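Local coordinates for type III effector HopU1 (Pseudomonas syringae pv. tomato, PDB 3U0J), which acts as an ADP-ribosyltransferase effector in plant immunity, where its target is an RNA-binding protein, and probably transfers ADP-ribose from NAD+ to arginine side chains, at residues P212-S223 with S259-Q269; I222-I230 with E241-F250. All blocks are in the same frame, centred on the assembly; numbering follows the deposited sequence.

Contact 1: residues P212-S223 with S259-Q269; sequences PGTPNNIAFQIS and SEGKHLFVLSQ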
# COMPACT_ATOMS: atom_id res chain seq x y z
N PRO A 212 -5.52 -17.54 -17.96
CA PRO A 212 -6.98 -17.55 -18.06
C PRO A 212 -7.42 -18.61 -17.07
O PRO A 212 -6.63 -19.52 -16.79
CB PRO A 212 -7.23 -18.00 -19.50
CG PRO A 212 -5.92 -17.71 -20.23
CD PRO A 212 -4.86 -17.97 -19.21
N GLY A 213 -8.62 -18.50 -16.53
CA GLY A 213 -9.49 -17.38 -16.81
C GLY A 213 -9.68 -16.65 -15.50
O GLY A 213 -10.70 -16.79 -14.83
N THR A 214 -8.66 -15.90 -15.13
CA THR A 214 -8.64 -15.17 -13.88
C THR A 214 -9.40 -13.83 -14.01
O THR A 214 -9.56 -13.31 -15.12
CB THR A 214 -7.18 -14.93 -13.41
OG1 THR A 214 -6.44 -14.27 -14.45
CG2 THR A 214 -6.49 -16.25 -13.07
N PRO A 215 -9.83 -13.28 -12.87
CA PRO A 215 -10.63 -12.05 -12.79
C PRO A 215 -9.97 -10.81 -13.41
O PRO A 215 -10.64 -10.08 -14.14
CB PRO A 215 -10.79 -11.81 -11.28
CG PRO A 215 -10.22 -12.99 -10.60
CD PRO A 215 -9.37 -13.73 -11.55
N ASN A 216 -8.71 -10.54 -13.09
CA ASN A 216 -8.05 -9.34 -13.60
C ASN A 216 -7.67 -9.47 -15.06
O ASN A 216 -7.19 -10.52 -15.49
CB ASN A 216 -6.82 -9.00 -12.76
CG ASN A 216 -7.17 -8.64 -11.33
OD1 ASN A 216 -6.38 -8.88 -10.40
ND2 ASN A 216 -8.35 -8.08 -11.12
N ASN A 217 -7.87 -8.40 -15.83
CA ASN A 217 -7.55 -8.39 -17.25
C ASN A 217 -6.39 -7.46 -17.59
O ASN A 217 -5.89 -7.46 -18.72
CB ASN A 217 -8.78 -8.01 -18.09
CG ASN A 217 -9.31 -6.66 -17.74
OD1 ASN A 217 -9.13 -6.18 -16.62
ND2 ASN A 217 -9.98 -6.01 -18.68
N ILE A 218 -5.95 -6.66 -16.62
CA ILE A 218 -4.76 -5.83 -16.82
C ILE A 218 -3.62 -6.25 -15.88
O ILE A 218 -3.76 -6.21 -14.67
CB ILE A 218 -5.09 -4.36 -16.58
CG1 ILE A 218 -6.19 -3.93 -17.56
CG2 ILE A 218 -3.84 -3.50 -16.72
CD1 ILE A 218 -6.81 -2.58 -17.22
N ALA A 219 -2.51 -6.69 -16.45
CA ALA A 219 -1.37 -7.09 -15.62
C ALA A 219 -0.26 -6.06 -15.69
O ALA A 219 0.02 -5.51 -16.75
CB ALA A 219 -0.84 -8.46 -16.04
N PHE A 220 0.38 -5.82 -14.56
CA PHE A 220 1.53 -4.93 -14.51
C PHE A 220 2.75 -5.72 -14.08
O PHE A 220 2.76 -6.35 -13.02
CB PHE A 220 1.29 -3.80 -13.52
CG PHE A 220 0.31 -2.79 -13.98
CD1 PHE A 220 0.71 -1.71 -14.74
CD2 PHE A 220 -1.03 -2.91 -13.67
CE1 PHE A 220 -0.22 -0.76 -15.17
CE2 PHE A 220 -1.95 -1.95 -14.10
CZ PHE A 220 -1.53 -0.88 -14.85
N GLN A 221 3.78 -5.69 -14.91
CA GLN A 221 5.03 -6.31 -14.53
C GLN A 221 5.99 -5.21 -14.24
O GLN A 221 6.45 -4.52 -15.15
CB GLN A 221 5.55 -7.18 -15.65
CG GLN A 221 6.89 -7.79 -15.33
CD GLN A 221 7.41 -8.61 -16.47
OE1 GLN A 221 6.74 -9.55 -16.92
NE2 GLN A 221 8.59 -8.26 -16.96
N ILE A 222 6.28 -5.03 -12.97
CA ILE A 222 7.02 -3.86 -12.49
C ILE A 222 8.38 -4.28 -11.98
O ILE A 222 8.51 -5.24 -11.21
CB ILE A 222 6.26 -3.23 -11.34
CG1 ILE A 222 4.79 -3.10 -11.71
CG2 ILE A 222 6.87 -1.91 -10.96
CD1 ILE A 222 3.94 -2.53 -10.61
N SER A 223 9.42 -3.59 -12.44
CA SER A 223 10.72 -3.80 -11.85
C SER A 223 11.06 -2.57 -11.01
O SER A 223 11.00 -1.42 -11.48
CB SER A 223 11.78 -4.07 -12.91
OG SER A 223 12.05 -2.91 -13.65
N SER A 259 -3.85 -13.27 -23.66
CA SER A 259 -5.04 -13.96 -24.10
C SER A 259 -6.20 -12.99 -24.22
O SER A 259 -5.97 -11.84 -24.16
CB SER A 259 -5.35 -14.97 -23.04
OG SER A 259 -4.37 -14.87 -22.04
N GLU A 260 -7.44 -13.45 -24.38
CA GLU A 260 -8.60 -12.60 -24.20
C GLU A 260 -8.23 -11.40 -25.09
O GLU A 260 -7.75 -11.63 -26.21
CB GLU A 260 -8.76 -12.22 -22.73
CG GLU A 260 -9.91 -12.88 -22.00
CD GLU A 260 -9.50 -14.11 -21.18
OE1 GLU A 260 -8.52 -14.80 -21.56
OE2 GLU A 260 -10.16 -14.38 -20.15
N GLY A 261 -8.41 -10.14 -24.66
CA GLY A 261 -9.03 -9.71 -23.41
C GLY A 261 -8.06 -9.14 -22.39
O GLY A 261 -8.39 -8.23 -21.63
N LYS A 262 -6.86 -9.70 -22.35
CA LYS A 262 -5.90 -9.36 -21.32
C LYS A 262 -4.74 -8.56 -21.88
O LYS A 262 -4.35 -8.72 -23.04
CB LYS A 262 -5.39 -10.62 -20.62
CG LYS A 262 -6.49 -11.53 -20.09
CD LYS A 262 -6.06 -12.37 -18.89
CE LYS A 262 -7.27 -13.08 -18.31
NZ LYS A 262 -7.15 -13.25 -16.85
N HIS A 263 -4.19 -7.69 -21.03
CA HIS A 263 -3.07 -6.87 -21.46
C HIS A 263 -1.97 -6.83 -20.43
O HIS A 263 -2.20 -6.97 -19.24
CB HIS A 263 -3.56 -5.47 -21.79
CG HIS A 263 -4.72 -5.46 -22.73
ND1 HIS A 263 -4.58 -5.24 -24.09
CD2 HIS A 263 -6.04 -5.69 -22.52
CE1 HIS A 263 -5.76 -5.31 -24.67
NE2 HIS A 263 -6.67 -5.59 -23.74
N LEU A 264 -0.75 -6.66 -20.91
CA LEU A 264 0.39 -6.66 -20.04
C LEU A 264 1.14 -5.38 -20.26
O LEU A 264 1.57 -5.10 -21.38
CB LEU A 264 1.29 -7.85 -20.35
CG LEU A 264 2.71 -7.76 -19.78
CD1 LEU A 264 2.70 -7.91 -18.28
CD2 LEU A 264 3.59 -8.81 -20.38
N PHE A 265 1.33 -4.60 -19.20
CA PHE A 265 2.21 -3.44 -19.27
C PHE A 265 3.44 -3.67 -18.43
O PHE A 265 3.34 -4.04 -17.25
CB PHE A 265 1.49 -2.17 -18.84
CG PHE A 265 0.24 -1.95 -19.59
CD1 PHE A 265 0.25 -1.21 -20.75
CD2 PHE A 265 -0.94 -2.53 -19.16
CE1 PHE A 265 -0.90 -1.04 -21.48
CE2 PHE A 265 -2.10 -2.36 -19.86
CZ PHE A 265 -2.09 -1.61 -21.03
N VAL A 266 4.60 -3.48 -19.04
CA VAL A 266 5.84 -3.63 -18.31
C VAL A 266 6.23 -2.27 -17.81
O VAL A 266 6.37 -1.33 -18.59
CB VAL A 266 6.96 -4.21 -19.17
CG1 VAL A 266 8.30 -4.01 -18.47
CG2 VAL A 266 6.69 -5.68 -19.46
N LEU A 267 6.38 -2.16 -16.50
CA LEU A 267 6.70 -0.90 -15.84
C LEU A 267 8.12 -0.86 -15.29
O LEU A 267 8.68 -1.88 -14.93
CB LEU A 267 5.71 -0.66 -14.70
CG LEU A 267 4.52 0.22 -15.05
CD1 LEU A 267 3.86 -0.24 -16.32
CD2 LEU A 267 3.53 0.22 -13.89
N SER A 268 8.69 0.33 -15.24
CA SER A 268 10.02 0.51 -14.68
C SER A 268 10.03 1.70 -13.71
O SER A 268 9.71 2.82 -14.09
CB SER A 268 11.02 0.73 -15.80
OG SER A 268 12.33 0.59 -15.32
N GLN A 269 10.40 1.44 -12.45
CA GLN A 269 10.39 2.48 -11.43
C GLN A 269 11.47 3.53 -11.68
O GLN A 269 12.61 3.21 -12.05
CB GLN A 269 10.57 1.89 -10.04
CG GLN A 269 10.37 2.88 -8.92
CD GLN A 269 10.69 2.29 -7.56
OE1 GLN A 269 11.46 1.32 -7.45
NE2 GLN A 269 10.11 2.87 -6.51

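Contact 2: residues I222-I230 with E241-F250; sequences ISLKRGADI and EIMLPMMSEF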
# COMPACT_ATOMS: atom_id res chain seq x y z
N ILE A 222 6.28 -5.03 -12.97
CA ILE A 222 7.02 -3.86 -12.49
C ILE A 222 8.38 -4.28 -11.98
O ILE A 222 8.51 -5.24 -11.21
CB ILE A 222 6.26 -3.23 -11.34
CG1 ILE A 222 4.79 -3.10 -11.71
CG2 ILE A 222 6.87 -1.91 -10.96
CD1 ILE A 222 3.94 -2.53 -10.61
N SER A 223 9.42 -3.59 -12.44
CA SER A 223 10.72 -3.80 -11.85
C SER A 223 11.06 -2.57 -11.01
O SER A 223 11.00 -1.42 -11.48
CB SER A 223 11.78 -4.07 -12.91
OG SER A 223 12.05 -2.91 -13.65
N LEU A 224 11.40 -2.82 -9.75
CA LEU A 224 11.56 -1.77 -8.78
C LEU A 224 13.02 -1.58 -8.48
O LEU A 224 13.78 -2.55 -8.34
CB LEU A 224 10.84 -2.15 -7.49
CG LEU A 224 9.34 -2.39 -7.61
CD1 LEU A 224 8.82 -3.17 -6.42
CD2 LEU A 224 8.60 -1.06 -7.75
N LYS A 225 13.42 -0.32 -8.37
CA LYS A 225 14.73 -0.02 -7.83
C LYS A 225 14.64 -0.02 -6.30
O LYS A 225 15.58 -0.41 -5.61
CB LYS A 225 15.22 1.33 -8.34
CG LYS A 225 15.30 1.42 -9.85
CD LYS A 225 15.85 2.76 -10.30
CE LYS A 225 16.02 2.81 -11.81
NZ LYS A 225 16.69 4.07 -12.23
N ARG A 226 13.49 0.40 -5.78
CA ARG A 226 13.36 0.55 -4.33
C ARG A 226 11.91 0.44 -3.84
O ARG A 226 11.03 1.19 -4.25
CB ARG A 226 13.99 1.87 -3.90
CG ARG A 226 14.25 1.99 -2.41
CD ARG A 226 15.26 3.13 -2.12
NE ARG A 226 15.03 3.73 -0.81
CZ ARG A 226 15.80 3.55 0.26
NH1 ARG A 226 16.88 2.78 0.19
NH2 ARG A 226 15.48 4.15 1.40
N GLY A 227 11.67 -0.50 -2.93
CA GLY A 227 10.34 -0.71 -2.38
C GLY A 227 10.35 -1.39 -1.02
O GLY A 227 11.39 -1.85 -0.53
N ALA A 228 9.19 -1.47 -0.38
CA ALA A 228 9.16 -1.96 0.98
C ALA A 228 8.55 -3.35 1.11
O ALA A 228 7.41 -3.59 0.70
CB ALA A 228 8.44 -0.96 1.88
N ASP A 229 9.31 -4.27 1.66
CA ASP A 229 8.79 -5.59 1.91
C ASP A 229 8.15 -5.56 3.29
O ASP A 229 8.84 -5.54 4.30
CB ASP A 229 9.90 -6.62 1.85
CG ASP A 229 9.43 -8.00 2.20
OD1 ASP A 229 8.21 -8.14 2.43
OD2 ASP A 229 10.26 -8.94 2.23
N ILE A 230 6.82 -5.54 3.29
CA ILE A 230 6.02 -5.42 4.49
C ILE A 230 5.37 -6.76 4.86
O ILE A 230 4.48 -6.83 5.72
CB ILE A 230 4.89 -4.43 4.24
CG1 ILE A 230 4.01 -4.95 3.09
CG2 ILE A 230 5.44 -3.03 3.96
CD1 ILE A 230 2.68 -4.29 3.00
N GLU A 241 3.74 -9.30 -0.28
CA GLU A 241 3.67 -7.98 -0.90
C GLU A 241 4.84 -7.01 -0.66
O GLU A 241 5.49 -7.00 0.38
CB GLU A 241 2.33 -7.32 -0.60
CG GLU A 241 1.91 -7.42 0.81
CD GLU A 241 0.43 -7.11 0.99
OE1 GLU A 241 -0.22 -7.91 1.72
OE2 GLU A 241 -0.07 -6.09 0.40
N ILE A 242 5.09 -6.20 -1.68
CA ILE A 242 6.01 -5.09 -1.64
C ILE A 242 5.14 -3.84 -1.83
O ILE A 242 4.29 -3.82 -2.72
CB ILE A 242 6.97 -5.19 -2.81
CG1 ILE A 242 7.72 -6.53 -2.77
CG2 ILE A 242 7.93 -4.04 -2.80
CD1 ILE A 242 8.44 -6.76 -1.48
N MET A 243 5.33 -2.82 -0.98
CA MET A 243 4.50 -1.60 -1.01
C MET A 243 5.39 -0.41 -1.38
O MET A 243 6.56 -0.37 -0.99
CB MET A 243 3.81 -1.37 0.35
CG MET A 243 2.82 -0.18 0.44
SD MET A 243 1.88 -0.04 2.00
CE MET A 243 0.68 -1.33 1.82
N LEU A 244 4.88 0.53 -2.17
CA LEU A 244 5.66 1.71 -2.56
C LEU A 244 5.21 2.95 -1.81
O LEU A 244 4.04 3.05 -1.46
CB LEU A 244 5.54 2.00 -4.05
CG LEU A 244 6.25 1.08 -5.05
CD1 LEU A 244 7.48 0.52 -4.41
CD2 LEU A 244 5.35 -0.05 -5.42
N PRO A 245 6.11 3.90 -1.58
CA PRO A 245 5.74 5.18 -0.96
C PRO A 245 4.80 5.98 -1.86
O PRO A 245 4.81 5.76 -3.07
CB PRO A 245 7.08 5.93 -0.87
CG PRO A 245 8.14 4.88 -1.02
CD PRO A 245 7.55 3.84 -1.90
N MET A 246 4.02 6.90 -1.29
CA MET A 246 3.19 7.83 -2.07
C MET A 246 3.94 8.38 -3.30
O MET A 246 5.16 8.55 -3.27
CB MET A 246 2.75 9.02 -1.20
CG MET A 246 1.83 8.70 -0.04
SD MET A 246 1.64 10.15 1.01
CE MET A 246 3.18 11.00 0.75
N MET A 247 3.19 8.67 -4.37
CA MET A 247 3.76 9.32 -5.56
C MET A 247 4.88 8.55 -6.23
O MET A 247 5.88 9.13 -6.67
CB MET A 247 4.24 10.74 -5.24
CG MET A 247 3.12 11.78 -5.32
SD MET A 247 2.28 11.83 -6.91
CE MET A 247 0.68 12.40 -6.39
N SER A 248 4.72 7.23 -6.33
CA SER A 248 5.64 6.42 -7.10
C SER A 248 5.41 6.64 -8.59
O SER A 248 4.27 6.83 -9.05
CB SER A 248 5.45 4.95 -6.77
OG SER A 248 4.19 4.53 -7.22
N GLU A 249 6.50 6.62 -9.34
CA GLU A 249 6.49 7.05 -10.73
C GLU A 249 7.11 5.98 -11.61
O GLU A 249 8.17 5.44 -11.27
CB GLU A 249 7.31 8.34 -10.81
CG GLU A 249 6.78 9.37 -11.78
CD GLU A 249 7.04 10.80 -11.32
OE1 GLU A 249 7.18 11.05 -10.10
OE2 GLU A 249 7.08 11.67 -12.22
N PHE A 250 6.47 5.67 -12.75
CA PHE A 250 6.96 4.61 -13.65
C PHE A 250 6.99 4.96 -15.14
O PHE A 250 6.13 5.67 -15.65
CB PHE A 250 6.17 3.31 -13.47
CG PHE A 250 6.05 2.86 -12.05
CD1 PHE A 250 6.97 1.98 -11.50
CD2 PHE A 250 5.03 3.35 -11.24
CE1 PHE A 250 6.88 1.59 -10.18
CE2 PHE A 250 4.93 2.96 -9.92
CZ PHE A 250 5.86 2.08 -9.39

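Contact 1: residues P212-S223 with S259-Q269
Lys262 reaches across to the turn before strand 218-223, where its ammonium group donates to two backbone carbonyls, Thr214 O at 3.0 Å from NZ and Asn216 O at 3.1 Å from NZ. NZ sits above the Thr214 carbonyl plane but closer to the C=O direction of Asn216. Val209 O is a third acceptor, and a lysine suits this place because one ammonium group can serve all three. Beyond the turn the backbones run parallel: Asn217 O receives His263 N, then Ala219, Gln221 and Ser223 each bond through both N and O, from Ala219 N to His263 O (2.8 Å) to the last bond, Gln269 N to Ser223 O (3.1 Å). The intervening residues Ile218, Phe220 and Ile222 bond to strand 167-172 instead, placing 218-223 inside the mixed sheet of the ADP-ribosyltransferase fold. Apolar residues cover the face toward helix 176-188: Leu267 CD2 lies 3.5 Å from Phe220 CD1, and Ile218 CG2 meets the edge of the Phe265 ring at CE2, 3.8 Å away. His263 suits the margin of this face, its ND1 hydrogen-bonded to Tyr183 OH. On the other face, partly exposed Gln221 lays NE2 beside Val266 CG2.

Contact 2: residues I222-I230 with E241-F250
Ala228 and Met243 form an antiparallel hydrogen-bonded pair, Ala228 N to Met243 O at 2.9 Å and Met243 N to Ala228 O at 2.8 Å, while Asp229 and Ile242 make the adjoining non-hydrogen-bonded pair. This is a beta hairpin of strands 227-229 and 241-243, whose axes run at 140°; strand 199-201 flanks 241-243 on its other side, making a small second sheet consistent with the two-sheet core of ADP-ribosyltransferases. The chain enters it by turning a corner at Lys225 and Arg226. Gly227 follows, and without a side chain it lets Leu244 CD1 approach its CA to 3.7 Å.

Inside the corner the packing is apolar, branched aliphatic residues against one aromatic ring, as suits a buried junction of two sheets. Leu224 divides its methyls: CD1 touches Ile242 CG2, the two side chains running antiparallel alongside each other, whereas CD2 meets both Leu244 CD1 (3.9 Å) and the edge of the Phe250 ring at CE1, lying in the ring plane. Ile222 CG2 comes to the same CE1 obliquely, so two branched residues of strand 218-224 border one ring atom. Across the hairpin, Ile242 CD1 packs on Asp229 CB at 3.6 Å. The carboxylate beyond is satisfied by Ser231 OG on OD1 and by a salt bridge from OD2 to Arg202. Glu241 turns its OE1 to Ser234 OG and presents its aliphatic CG to Ile230. Ile230 turns CG1 back over its own backbone (chi1 60°), and from there CD1 extends to Met243 CE, 3.8 Å away.

How the contacts relate
From the N terminus, the chain lays down strand 167-172, helix 176-188 and the short strands 192-194 and 199-201 before it enters strand 218-224, the element both contacts use; Ile222 and Ser223 belong to both. It then turns the corner, makes strand 227-229, loops round and returns as 241-243, closing the short loop of contact 2. Strand 248-257 carries it back into the large sheet, and 263-269 then pairs with 218-224 to close the longer loop of contact 1, which encloses the hairpin. Contact 1 thus knits the large sheet within itself, and contact 2 joins that sheet to the small one. Their centres lie about 17 Å apart, yet they touch where Gln269 OE1 accepts a probable hydrogen bond from Arg226 N at 2.8 Å.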